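PDB 3NE8: N-acetylmuramoyl-l-alanine amidase from Bartonella henselae, which probably cleaves the amide bond between N-acetylmuramic acid and L-alanine in peptidoglycan, as a zinc-dependent hydrolase that remodels the cell wall during bacterial division. Local coordinates for residues L61-R66 / K117-D122; V31-A36 / T54-I59; Y97-E102 / V178-D183; R6-P11 / Q71-D76. All coordinates share one frame; numbering follows the deposited sequence. Where two conformers were deposited one is given.

Strand 5-11, at the N terminus of a domain built on one mixed sheet, opens interaction 4. Inside its loop lies interaction 2, which ties helix 28-45 to the segment after strand 49-53 and closes at residues 54-59. Interaction 1 then opens at residues 61-66, before interaction 4 closes at residues 71-76, so these two cross, and both use helix 63-72. Interaction 3 opens on strand 94-99, ahead of the closing of interaction 1 at residues 117-122, and crosses it in turn; it closes at residues 178-183. Arg66 of interaction 1 forms a salt bridge with Asp10 of interaction 4.

Interaction 1. Residues L61-R66 / K117-D122; sequences LRLSER and KVDLLD
Arg62 and Asp119 mark the closest approach of the two backbones, their CA atoms 5.3 Å apart. Arg62 occupies the N-cap position of helix 63-72, and Asp119 sits in a 3-10 segment, residues 118-122, facing that helix start. Its carboxylate reaches the first N-H of the helix: Leu63 N donates to the syn lone pair of Asp119 OD1 over 2.9 Å. The same oxygen accepts a hydrogen bond from a water that also donates to Leu61 O, which Arg66 grips side-on through NE and NH2.

Arg62 itself turns to Asp122. Its NH2 meets Asp122 OD1 at 2.8 Å in a nearly straight bond (172°), while NE holds Asp122 OD2 at 2.9 Å, a bidentate salt bridge with the two planes only 18° apart. A bend at chi2 (-137°) turns the chain at CD, and the guanidinium comes to lie over Asp119, whose CB sits 4.0 Å above the centre of its plane. Arg62 NH1 is held in addition by Pro125 O.

Residues 117-122 follow helix 106-116, which carries the zinc ligand Glu115. The contact therefore joins the start of helix 63-72 to the segment just after the C-terminal end of that helix, while Leu63 also packs on Gln177.

Interaction 2. Residues V31-A36 / T54-I59; sequences VTLAFA and TRDSDI
Leu33 of helix 28-45 carries the apolar part of this buried contact, wedging both methyls against the segment that follows strand 49-53. Its CG stands anti to the backbone N (chi1 -179°), and beyond it the two methyls part, CD1 to the Arg55 carbonyl and CD2 to the Arg55 guanidinium and Ser57. Leu33 CD1 rests 3.8 Å from Arg55 O and also touches the Asp56 carboxylate, whereas CD2 lies 3.9 Å from Arg55 NH1 and 4.2 Å from Ser57 C. Arg55 O is buried here and has no polar partner in the model.

Hydrogen bonds organise the other half. The Arg55 chain, extended from CG to NE, brings its guanidinium to Leu33, the two side chains crossing at a slant, and spends its N-H groups on carbonyls. NH1 donates to Ser57 O at 3.0 Å, within the guanidinium plane but above the plane of the carbonyl, tying the side chain to its own segment two residues on. NE bonds Pro11 O, and NH2 bonds Lys29 O and Gly12 O. Thr32 OG1, bonded to Gly12 O as well, comes within 3.4 Å of Arg55 NH2.

Ion pairs border the contact: Asp56 bridges to Arg37 and Arg40, and Asp58, centre of an inverse gamma turn, to Lys29.

Arg55 and Thr32 bond carbonyls next to the zinc ligands His13 and Glu28, consistent with a second-shell role, where helix 28-45 meets the ends of strands 5-11 and 49-53.

Interaction 3. Residues Y97-E102 / V178-D183; sequences YTISDE and VLKAPD
Ile99 points at Leu179, and the two side chains meet at their bases, Ile99 CB lying 3.9 Å from Leu179 CB. From there they part. Leu179 sends CD1 over the main chain of the strand, 3.6 Å from Tyr97 O and 3.7 Å from Thr98 C, so that one methyl lies against the peptide groups of the strand. Ile99 reaches the other way: CG1 is anti to the backbone N (chi1 -163°), and CD1 beyond it comes 3.6 Å from Leu179 O.

That same methyl lies under the aliphatic run of Lys180, whose chain crosses Ile99 at about a right angle. A bend at chi2 (-88°) carries Lys180 CD round to within 3.5 Å of Ile99 CD1, with CG and CE only slightly farther off. The ammonium goes on to a salt bridge with Asp175, and a water joins Lys180 NZ to Asp101 OD1.

No hydrogen bond links the two segments; apolar packing joins them. Met231 of the second subunit also packs on Ile99. Strand 94-99 runs between strands 170-174 and 186-190, and the loop containing residues 178-183 passes across it to connect those two neighbours, while Thr98, directed away from this loop, packs on helix 135-161.

Interaction 4. Residues R6-P11 / Q71-D76; sequences RVVLDP and QEFDAD. With ACT (acetate ion), chain E.
Arg6 and Asp76 make the close-fitting end of this contact, where each backbone is bonded to the other residue. Asp76 N donates to Arg6 O at 2.7 Å, and Arg6 N returns a bond of 2.8 Å to Asp76 OD2, met on its anti side. Beside them Val8 CG2 fills the angle between Phe73 CD2, 3.5 Å away, and the Ala75 methyl. A bend at chi3 (66°) brings Arg6 NE to Phe73 O, 2.8 Å off and nearly along the C=O axis, and NH2 of the same group bonds that oxygen too. With the guanidinium thus fixed, NH2 lies 3.3 Å above the centre of the Phe73 ring, a cation-pi contact, and the ring packs on Ile50 and Ala52.

Helix 63-72 terminates here in a Schellman motif, with Asp74 at positive phi, and the chain turns directly into strand 77-82. That strand lies parallel to strand 5-11, which has strand 49-53 on its other flank, so the turn completes a beta-alpha-beta crossover from 49-53 to 77-82.

Toward solvent the contact loosens. Exposed Asp74 is met by Arg6 CD, 3.4 Å from Asp74 O. The outer edge of the guanidinium binds an acetate, probably from the crystallisation liquor: Arg6 NH1 meets its O at 2.7 Å and NH2 its OXT at 2.8 Å.

Interaction 1. Residues L61-R66 / K117-D122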
loop_
_atom_site.group_PDB
_atom_site.type_symbol
_atom_site.label_atom_id
_atom_site.label_comp_id
_atom_site.label_asym_id
_atom_site.label_seq_id
_atom_site.Cartn_x
_atom_site.Cartn_y
_atom_site.Cartn_z
ATOM N N LEU A 61 31.917 -2.187 1.487
ATOM C CA LEU A 61 31.279 -1.584 0.317
ATOM C C LEU A 61 30.794 -0.193 0.654
ATOM O O LEU A 61 30.129 0.016 1.668
ATOM C CB LEU A 61 30.067 -2.404 -0.130
ATOM C CG LEU A 61 30.290 -3.796 -0.711
ATOM C CD1 LEU A 61 28.936 -4.477 -0.944
ATOM C CD2 LEU A 61 31.086 -3.720 -1.993
ATOM N N ARG A 62 31.117 0.763 -0.205
ATOM C CA ARG A 62 30.523 2.086 -0.092
ATOM C C ARG A 62 29.010 2.005 -0.280
ATOM O O ARG A 62 28.496 1.127 -0.981
ATOM C CB ARG A 62 31.142 3.031 -1.116
ATOM C CG ARG A 62 32.598 3.358 -0.797
ATOM C CD ARG A 62 32.893 4.805 -0.985
ATOM N NE ARG A 62 34.028 5.271 -0.191
ATOM C CZ ARG A 62 34.300 6.557 -0.048
ATOM N NH1 ARG A 62 33.513 7.452 -0.634
ATOM N NH2 ARG A 62 35.333 6.958 0.675
ATOM N N LEU A 63 28.296 2.935 0.336
ATOM C CA LEU A 63 26.838 2.932 0.258
ATOM C C LEU A 63 26.346 3.023 -1.193
ATOM O O LEU A 63 25.395 2.322 -1.577
ATOM C CB LEU A 63 26.255 4.046 1.125
ATOM C CG LEU A 63 26.627 3.952 2.613
ATOM C CD1 LEU A 63 25.890 5.023 3.405
ATOM C CD2 LEU A 63 26.343 2.568 3.186
ATOM N N SER A 64 26.997 3.846 -2.004
ATOM C CA SER A 64 26.595 3.972 -3.397
ATOM C C SER A 64 26.753 2.666 -4.168
ATOM O O SER A 64 26.010 2.406 -5.127
ATOM C CB SER A 64 27.389 5.080 -4.084
ATOM O OG SER A 64 28.772 4.758 -4.105
ATOM N N GLU A 65 27.733 1.851 -3.789
ATOM C CA GLU A 65 27.928 0.574 -4.455
ATOM C C GLU A 65 26.803 -0.399 -4.095
ATOM O O GLU A 65 26.392 -1.209 -4.922
ATOM C CB GLU A 65 29.289 -0.019 -4.099
ATOM C CG GLU A 65 29.719 -1.149 -5.007
ATOM C CD GLU A 65 30.123 -0.666 -6.391
ATOM O OE1 GLU A 65 30.322 0.555 -6.567
ATOM O OE2 GLU A 65 30.246 -1.509 -7.303
ATOM N N ARG A 66 26.308 -0.321 -2.864
ATOM C CA ARG A 66 25.185 -1.159 -2.452
ATOM C C ARG A 66 23.935 -0.800 -3.264
ATOM O O ARG A 66 23.228 -1.682 -3.761
ATOM C CB ARG A 66 24.961 -0.997 -0.946
ATOM C CG ARG A 66 26.184 -1.417 -0.122
ATOM C CD ARG A 66 26.095 -0.912 1.300
ATOM N NE ARG A 66 27.351 -1.070 2.032
ATOM C CZ ARG A 66 27.589 -2.025 2.928
ATOM N NH1 ARG A 66 26.666 -2.944 3.203
ATOM N NH2 ARG A 66 28.770 -2.076 3.537
ATOM N N LYS A 117 28.318 8.298 7.433
ATOM C CA LYS A 117 29.740 8.604 7.546
ATOM C C LYS A 117 30.650 7.391 7.409
ATOM O O LYS A 117 31.857 7.537 7.249
ATOM C CB LYS A 117 30.024 9.316 8.868
ATOM C CG LYS A 117 29.463 10.726 8.920
ATOM C CD LYS A 117 29.580 11.341 10.303
ATOM C CE LYS A 117 28.866 12.683 10.358
ATOM N NZ LYS A 117 28.848 13.254 11.733
ATOM N N VAL A 118 30.084 6.189 7.469
ATOM C CA VAL A 118 30.929 4.992 7.417
ATOM C C VAL A 118 31.693 4.824 6.103
ATOM O O VAL A 118 32.723 4.137 6.073
ATOM C CB VAL A 118 30.156 3.696 7.744
ATOM C CG1 VAL A 118 29.581 3.769 9.150
ATOM C CG2 VAL A 118 29.083 3.437 6.707
ATOM N N ASP A 119 31.234 5.466 5.031
ATOM C CA ASP A 119 31.981 5.435 3.774
ATOM C C ASP A 119 33.426 5.869 3.988
ATOM O O ASP A 119 34.337 5.383 3.315
ATOM C CB ASP A 119 31.381 6.396 2.748
ATOM C CG ASP A 119 30.192 5.823 2.002
ATOM O OD1 ASP A 119 29.945 4.602 2.047
ATOM O OD2 ASP A 119 29.523 6.630 1.327
ATOM N N LEU A 120 33.627 6.810 4.905
ATOM C CA LEU A 120 34.941 7.413 5.100
ATOM C C LEU A 120 35.931 6.470 5.763
ATOM O O LEU A 120 37.117 6.779 5.822
ATOM C CB LEU A 120 34.827 8.693 5.927
ATOM C CG LEU A 120 33.946 9.797 5.338
ATOM C CD1 LEU A 120 33.914 11.025 6.247
ATOM C CD2 LEU A 120 34.405 10.182 3.940
ATOM N N LEU A 121 35.461 5.317 6.232
ATOM C CA LEU A 121 36.345 4.383 6.926
ATOM C C LEU A 121 37.388 3.730 6.018
ATOM O O LEU A 121 38.345 3.129 6.512
ATOM C CB LEU A 121 35.540 3.314 7.666
ATOM C CG LEU A 121 34.686 3.854 8.816
ATOM C CD1 LEU A 121 33.724 2.778 9.318
ATOM C CD2 LEU A 121 35.546 4.399 9.949
ATOM N N ASP A 122 37.221 3.845 4.701
ATOM C CA ASP A 122 38.267 3.374 3.791
ATOM C C ASP A 122 39.366 4.426 3.623
ATOM O O ASP A 122 40.374 4.196 2.946
ATOM C CB ASP A 122 37.702 2.938 2.430
ATOM C CG ASP A 122 36.964 4.049 1.703
ATOM O OD1 ASP A 122 37.110 5.232 2.077
ATOM O OD2 ASP A 122 36.234 3.713 0.737
HETATM O O HOH W 1 30.180 2.159 3.542
#

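Interaction 2. Residues V31-A36 / T54-I59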
loop_
_atom_site.group_PDB
_atom_site.type_symbol
_atom_site.label_atom_id
_atom_site.label_comp_id
_atom_site.label_asym_id
_atom_site.label_seq_id
_atom_site.Cartn_x
_atom_site.Cartn_y
_atom_site.Cartn_z
ATOM N N VAL A 31 26.549 -9.775 12.550
ATOM C CA VAL A 31 25.129 -9.972 12.794
ATOM C C VAL A 31 24.321 -9.693 11.526
ATOM O O VAL A 31 23.386 -10.430 11.203
ATOM C CB VAL A 31 24.626 -9.042 13.933
ATOM C CG1 VAL A 31 23.095 -9.051 14.025
ATOM C CG2 VAL A 31 25.255 -9.430 15.259
ATOM N N THR A 32 24.650 -8.615 10.827
ATOM C CA THR A 32 23.841 -8.260 9.666
ATOM C C THR A 32 24.000 -9.293 8.535
ATOM O O THR A 32 23.026 -9.605 7.852
ATOM C CB THR A 32 24.176 -6.864 9.131
ATOM O OG1 THR A 32 25.541 -6.855 8.681
ATOM C CG2 THR A 32 23.943 -5.787 10.199
ATOM N N LEU A 33 25.220 -9.805 8.329
ATOM C CA LEU A 33 25.451 -10.841 7.323
ATOM C C LEU A 33 24.698 -12.114 7.706
ATOM O O LEU A 33 24.049 -12.731 6.855
ATOM C CB LEU A 33 26.950 -11.100 7.141
ATOM C CG LEU A 33 27.354 -12.138 6.092
ATOM C CD1 LEU A 33 26.848 -11.753 4.709
ATOM C CD2 LEU A 33 28.864 -12.305 6.072
ATOM N N ALA A 34 24.760 -12.496 8.983
ATOM C CA ALA A 34 24.065 -13.701 9.431
ATOM C C ALA A 34 22.560 -13.533 9.248
ATOM O O ALA A 34 21.847 -14.457 8.854
ATOM C CB ALA A 34 24.398 -14.009 10.893
ATOM N N PHE A 35 22.051 -12.355 9.586
ATOM C CA PHE A 35 20.624 -12.104 9.428
ATOM C C PHE A 35 20.222 -12.135 7.954
ATOM O O PHE A 35 19.187 -12.707 7.596
ATOM C CB PHE A 35 20.210 -10.782 10.072
ATOM C CG PHE A 35 18.720 -10.605 10.118
ATOM C CD1 PHE A 35 17.991 -11.099 11.189
ATOM C CD2 PHE A 35 18.045 -10.019 9.061
ATOM C CE1 PHE A 35 16.612 -10.969 11.228
ATOM C CE2 PHE A 35 16.657 -9.892 9.093
ATOM C CZ PHE A 35 15.951 -10.371 10.180
ATOM N N ALA A 36 21.013 -11.496 7.100
ATOM C CA ALA A 36 20.732 -11.498 5.669
ATOM C C ALA A 36 20.689 -12.920 5.130
ATOM O O ALA A 36 19.818 -13.250 4.314
ATOM C CB ALA A 36 21.762 -10.668 4.911
ATOM N N THR A 54 24.117 -7.836 -1.414
ATOM C CA THR A 54 25.157 -6.910 -1.859
ATOM C C THR A 54 26.559 -7.472 -1.584
ATOM O O THR A 54 27.481 -7.233 -2.355
ATOM C CB THR A 54 25.015 -5.534 -1.200
ATOM O OG1 THR A 54 25.029 -5.709 0.214
ATOM C CG2 THR A 54 23.713 -4.849 -1.640
ATOM N N ARG A 55 26.713 -8.143 -0.445
ATOM C CA ARG A 55 27.920 -8.892 -0.106
ATOM C C ARG A 55 27.487 -10.190 0.537
ATOM O O ARG A 55 26.509 -10.227 1.295
ATOM C CB ARG A 55 28.820 -8.117 0.861
ATOM C CG ARG A 55 28.225 -7.919 2.261
ATOM C CD ARG A 55 29.136 -7.080 3.139
ATOM N NE ARG A 55 28.591 -6.801 4.470
ATOM C CZ ARG A 55 28.866 -7.503 5.568
ATOM N NH1 ARG A 55 29.658 -8.568 5.500
ATOM N NH2 ARG A 55 28.359 -7.139 6.735
ATOM N N ASP A 56 28.210 -11.259 0.214
ATOM C CA ASP A 56 28.025 -12.549 0.874
ATOM C C ASP A 56 29.364 -13.023 1.425
ATOM O O ASP A 56 29.714 -14.209 1.366
ATOM C CB ASP A 56 27.403 -13.578 -0.066
ATOM C CG ASP A 56 26.776 -14.745 0.674
ATOM O OD1 ASP A 56 26.458 -15.742 0.005
ATOM O OD2 ASP A 56 26.620 -14.675 1.913
ATOM N N SER A 57 30.104 -12.067 1.963
ATOM C CA SER A 57 31.409 -12.289 2.560
ATOM C C SER A 57 31.759 -11.029 3.326
ATOM O O SER A 57 31.020 -10.033 3.283
ATOM C CB SER A 57 32.458 -12.546 1.483
ATOM O OG SER A 57 32.652 -11.396 0.685
ATOM N N ASP A 58 32.894 -11.068 4.012
ATOM C CA ASP A 58 33.322 -9.969 4.858
ATOM C C ASP A 58 34.134 -8.978 4.038
ATOM O O ASP A 58 35.367 -9.035 4.023
ATOM C CB ASP A 58 34.156 -10.506 6.022
ATOM C CG ASP A 58 34.509 -9.434 7.016
ATOM O OD1 ASP A 58 33.726 -8.488 7.163
ATOM O OD2 ASP A 58 35.577 -9.544 7.651
ATOM N N ILE A 59 33.446 -8.089 3.335
ATOM C CA ILE A 59 34.101 -7.055 2.549
ATOM C C ILE A 59 33.434 -5.715 2.826
ATOM O O ILE A 59 32.263 -5.652 3.216
ATOM C CB ILE A 59 34.019 -7.334 1.030
ATOM C CG1 ILE A 59 32.567 -7.546 0.592
ATOM C CG2 ILE A 59 34.888 -8.523 0.649
ATOM C CD1 ILE A 59 32.361 -7.532 -0.914
#

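Interaction 3. Residues Y97-E102 / V178-D183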
loop_
_atom_site.group_PDB
_atom_site.type_symbol
_atom_site.label_atom_id
_atom_site.label_comp_id
_atom_site.label_asym_id
_atom_site.label_seq_id
_atom_site.Cartn_x
_atom_site.Cartn_y
_atom_site.Cartn_z
ATOM N N TYR A 97 13.180 2.119 8.796
ATOM C CA TYR A 97 13.390 3.475 8.308
ATOM C C TYR A 97 13.192 3.556 6.804
ATOM O O TYR A 97 13.613 2.675 6.052
ATOM C CB TYR A 97 14.805 3.984 8.629
ATOM C CG TYR A 97 15.106 4.088 10.100
ATOM C CD1 TYR A 97 14.971 5.298 10.768
ATOM C CD2 TYR A 97 15.527 2.982 10.823
ATOM C CE1 TYR A 97 15.249 5.397 12.127
ATOM C CE2 TYR A 97 15.803 3.069 12.171
ATOM C CZ TYR A 97 15.661 4.279 12.825
ATOM O OH TYR A 97 15.918 4.386 14.183
ATOM N N THR A 98 12.538 4.630 6.372
ATOM C CA THR A 98 12.483 5.005 4.964
ATOM C C THR A 98 13.214 6.332 4.781
ATOM O O THR A 98 13.561 6.988 5.772
ATOM C CB THR A 98 11.032 5.124 4.472
ATOM O OG1 THR A 98 10.266 5.902 5.401
ATOM C CG2 THR A 98 10.418 3.746 4.377
ATOM N N ILE A 99 13.443 6.737 3.537
ATOM C CA ILE A 99 14.225 7.937 3.285
ATOM C C ILE A 99 13.364 9.194 3.379
ATOM O O ILE A 99 12.171 9.179 3.061
ATOM C CB ILE A 99 14.926 7.880 1.916
ATOM C CG1 ILE A 99 16.057 8.916 1.854
ATOM C CG2 ILE A 99 13.922 8.073 0.784
ATOM C CD1 ILE A 99 16.981 8.762 0.666
ATOM N N SER A 100 13.978 10.285 3.821
ATOM C CA SER A 100 13.328 11.587 3.877
ATOM C C SER A 100 14.417 12.627 4.044
ATOM O O SER A 100 15.434 12.365 4.685
ATOM C CB SER A 100 12.384 11.666 5.070
ATOM O OG SER A 100 11.776 12.946 5.145
ATOM N N ASP A 101 14.202 13.816 3.491
ATOM C CA ASP A 101 15.153 14.905 3.674
ATOM C C ASP A 101 15.119 15.376 5.124
ATOM O O ASP A 101 16.142 15.749 5.697
ATOM C CB ASP A 101 14.820 16.067 2.739
ATOM C CG ASP A 101 15.259 15.813 1.309
ATOM O OD1 ASP A 101 16.097 14.913 1.091
ATOM O OD2 ASP A 101 14.773 16.525 0.403
ATOM N N GLU A 102 13.929 15.339 5.708
ATOM C CA GLU A 102 13.698 15.780 7.076
ATOM C C GLU A 102 13.439 14.574 7.977
ATOM O O GLU A 102 12.529 13.784 7.721
ATOM C CB GLU A 102 12.495 16.725 7.105
ATOM C CG GLU A 102 12.312 17.501 8.397
ATOM C CD GLU A 102 11.259 18.592 8.267
ATOM O OE1 GLU A 102 11.409 19.648 8.919
ATOM O OE2 GLU A 102 10.287 18.398 7.506
ATOM N N VAL A 178 21.973 5.075 1.829
ATOM C CA VAL A 178 21.795 3.743 1.260
ATOM C C VAL A 178 20.371 3.539 0.732
ATOM O O VAL A 178 20.109 2.562 0.018
ATOM C CB VAL A 178 22.191 2.635 2.262
ATOM C CG1 VAL A 178 21.068 2.356 3.258
ATOM C CG2 VAL A 178 22.590 1.362 1.520
ATOM N N LEU A 179 19.469 4.470 1.054
ATOM C CA LEU A 179 18.075 4.382 0.622
ATOM C C LEU A 179 17.769 5.286 -0.579
ATOM O O LEU A 179 16.601 5.533 -0.879
ATOM C CB LEU A 179 17.132 4.711 1.790
ATOM C CG LEU A 179 17.267 3.847 3.049
ATOM C CD1 LEU A 179 16.217 4.234 4.092
ATOM C CD2 LEU A 179 17.177 2.356 2.700
ATOM N N LYS A 180 18.807 5.751 -1.272
ATOM C CA LYS A 180 18.660 6.749 -2.334
ATOM C C LYS A 180 18.277 6.232 -3.723
ATOM O O LYS A 180 18.157 7.037 -4.646
ATOM C CB LYS A 180 19.952 7.565 -2.463
ATOM C CG LYS A 180 20.256 8.457 -1.277
ATOM C CD LYS A 180 19.615 9.822 -1.422
ATOM C CE LYS A 180 19.968 10.709 -0.242
ATOM N NZ LYS A 180 19.426 12.086 -0.392
ATOM N N ALA A 181 18.080 4.928 -3.909
ATOM C CA ALA A 181 17.696 4.452 -5.246
ATOM C C ALA A 181 16.393 5.142 -5.676
ATOM O O ALA A 181 15.387 5.042 -4.976
ATOM C CB ALA A 181 17.507 2.942 -5.256
ATOM N N PRO A 182 16.389 5.835 -6.826
ATOM C CA PRO A 182 15.144 6.510 -7.225
ATOM C C PRO A 182 14.097 5.532 -7.753
ATOM O O PRO A 182 12.909 5.870 -7.831
ATOM C CB PRO A 182 15.599 7.435 -8.362
ATOM C CG PRO A 182 16.820 6.770 -8.920
ATOM C CD PRO A 182 17.515 6.184 -7.707
ATOM N N ASP A 183 14.552 4.329 -8.101
ATOM C CA ASP A 183 13.767 3.361 -8.864
ATOM C C ASP A 183 13.603 1.998 -8.189
ATOM O O ASP A 183 13.059 1.071 -8.785
ATOM C CB ASP A 183 14.380 3.169 -10.265
ATOM C CG ASP A 183 15.843 2.714 -10.229
ATOM O OD1 ASP A 183 16.292 2.125 -11.240
ATOM O OD2 ASP A 183 16.538 2.948 -9.224
HETATM O O HOH W 2 16.465 12.338 0.974
#

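Interaction 4. Residues R6-P11 / Q71-D76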
loop_
_atom_site.group_PDB
_atom_site.type_symbol
_atom_site.label_atom_id
_atom_site.label_comp_id
_atom_site.label_asym_id
_atom_site.label_seq_id
_atom_site.Cartn_x
_atom_site.Cartn_y
_atom_site.Cartn_z
ATOM N N ARG A 6 11.999 -9.870 -7.218
ATOM C CA ARG A 6 13.447 -9.753 -7.077
ATOM C C ARG A 6 13.812 -8.888 -5.879
ATOM O O ARG A 6 13.432 -7.719 -5.811
ATOM C CB ARG A 6 14.036 -9.169 -8.363
ATOM C CG ARG A 6 13.643 -9.955 -9.623
ATOM C CD ARG A 6 14.161 -9.308 -10.901
ATOM N NE ARG A 6 15.618 -9.337 -10.970
ATOM C CZ ARG A 6 16.329 -10.416 -11.273
ATOM N NH1 ARG A 6 15.716 -11.566 -11.549
ATOM N NH2 ARG A 6 17.650 -10.345 -11.306
ATOM N N VAL A 7 14.556 -9.460 -4.940
ATOM C CA VAL A 7 14.889 -8.778 -3.693
ATOM C C VAL A 7 16.395 -8.738 -3.495
ATOM O O VAL A 7 17.067 -9.761 -3.643
ATOM C CB VAL A 7 14.273 -9.520 -2.491
ATOM C CG1 VAL A 7 14.604 -8.809 -1.185
ATOM C CG2 VAL A 7 12.778 -9.624 -2.659
ATOM N N VAL A 8 16.923 -7.566 -3.141
ATOM C CA VAL A 8 18.321 -7.441 -2.783
ATOM C C VAL A 8 18.416 -7.095 -1.314
ATOM O O VAL A 8 17.746 -6.163 -0.841
ATOM C CB VAL A 8 19.034 -6.396 -3.663
ATOM C CG1 VAL A 8 20.443 -6.101 -3.128
ATOM C CG2 VAL A 8 19.108 -6.915 -5.099
ATOM N N LEU A 9 19.211 -7.884 -0.593
ATOM C CA LEU A 9 19.478 -7.679 0.819
ATOM C C LEU A 9 20.872 -7.108 0.986
ATOM O O LEU A 9 21.830 -7.607 0.390
ATOM C CB LEU A 9 19.386 -8.992 1.592
ATOM C CG LEU A 9 18.090 -9.774 1.398
ATOM C CD1 LEU A 9 18.110 -11.073 2.186
ATOM C CD2 LEU A 9 16.872 -8.947 1.777
ATOM N N ASP A 10 20.984 -6.079 1.816
ATOM C CA ASP A 10 22.244 -5.402 2.062
ATOM C C ASP A 10 22.661 -5.573 3.513
ATOM O O ASP A 10 22.153 -4.885 4.401
ATOM C CB ASP A 10 22.095 -3.908 1.751
ATOM C CG ASP A 10 23.330 -3.119 2.114
ATOM O OD1 ASP A 10 24.428 -3.559 1.714
ATOM O OD2 ASP A 10 23.222 -2.084 2.817
ATOM N N PRO A 11 23.604 -6.495 3.778
ATOM C CA PRO A 11 24.113 -6.611 5.151
ATOM C C PRO A 11 24.981 -5.396 5.483
ATOM O O PRO A 11 26.045 -5.200 4.884
ATOM C CB PRO A 11 24.960 -7.897 5.121
ATOM C CG PRO A 11 24.640 -8.576 3.816
ATOM C CD PRO A 11 24.222 -7.483 2.875
ATOM N N GLN A 71 20.194 -1.804 -8.234
ATOM C CA GLN A 71 19.751 -1.382 -9.557
ATOM C C GLN A 71 20.218 -2.335 -10.652
ATOM O O GLN A 71 19.461 -2.655 -11.562
ATOM C CB GLN A 71 20.231 0.039 -9.843
ATOM C CG GLN A 71 19.622 1.071 -8.913
ATOM C CD GLN A 71 20.241 2.430 -9.084
ATOM O OE1 GLN A 71 21.463 2.567 -9.114
ATOM N NE2 GLN A 71 19.402 3.450 -9.205
ATOM N N GLU A 72 21.463 -2.785 -10.572
ATOM C CA GLU A 72 22.005 -3.722 -11.552
ATOM C C GLU A 72 21.222 -5.033 -11.578
ATOM O O GLU A 72 21.112 -5.685 -12.622
ATOM C CB GLU A 72 23.486 -3.990 -11.267
ATOM C CG GLU A 72 24.383 -2.795 -11.558
ATOM C CD GLU A 72 25.810 -2.986 -11.069
ATOM O OE1 GLU A 72 26.704 -2.279 -11.577
ATOM O OE2 GLU A 72 26.038 -3.834 -10.178
ATOM N N PHE A 73 20.677 -5.413 -10.424
ATOM C CA PHE A 73 19.908 -6.651 -10.288
ATOM C C PHE A 73 18.461 -6.466 -10.757
ATOM O O PHE A 73 17.686 -7.425 -10.761
ATOM C CB PHE A 73 19.910 -7.091 -8.813
ATOM C CG PHE A 73 19.489 -8.524 -8.585
ATOM C CD1 PHE A 73 20.303 -9.562 -8.993
ATOM C CD2 PHE A 73 18.315 -8.828 -7.915
ATOM C CE1 PHE A 73 19.935 -10.889 -8.776
ATOM C CE2 PHE A 73 17.951 -10.147 -7.683
ATOM C CZ PHE A 73 18.762 -11.175 -8.114
ATOM N N ASP A 74 18.072 -5.245 -11.117
ATOM C CA ASP A 74 16.668 -4.949 -11.405
ATOM C C ASP A 74 15.788 -5.335 -10.218
ATOM O O ASP A 74 14.734 -5.955 -10.373
ATOM C CB ASP A 74 16.205 -5.642 -12.694
ATOM C CG ASP A 74 16.778 -5.000 -13.941
ATOM O OD1 ASP A 74 17.174 -3.815 -13.882
ATOM O OD2 ASP A 74 16.834 -5.678 -14.983
ATOM N N ALA A 75 16.237 -4.982 -9.022
ATOM C CA ALA A 75 15.510 -5.316 -7.804
ATOM C C ALA A 75 14.133 -4.678 -7.774
ATOM O O ALA A 75 13.962 -3.539 -8.201
ATOM C CB ALA A 75 16.293 -4.871 -6.576
ATOM N N ASP A 76 13.162 -5.424 -7.249
ATOM C CA ASP A 76 11.842 -4.895 -6.922
ATOM C C ASP A 76 11.768 -4.347 -5.502
ATOM O O ASP A 76 10.808 -3.664 -5.142
ATOM C CB ASP A 76 10.797 -5.995 -7.092
ATOM C CG ASP A 76 10.721 -6.507 -8.511
ATOM O OD1 ASP A 76 10.535 -5.676 -9.430
ATOM O OD2 ASP A 76 10.844 -7.737 -8.712
HETATM C C ACT E . 18.433 -13.739 -12.242
HETATM O O ACT E . 17.206 -13.613 -12.456
HETATM O OXT ACT E . 19.009 -12.774 -11.699
HETATM C CH3 ACT E . 19.183 -14.982 -12.621
#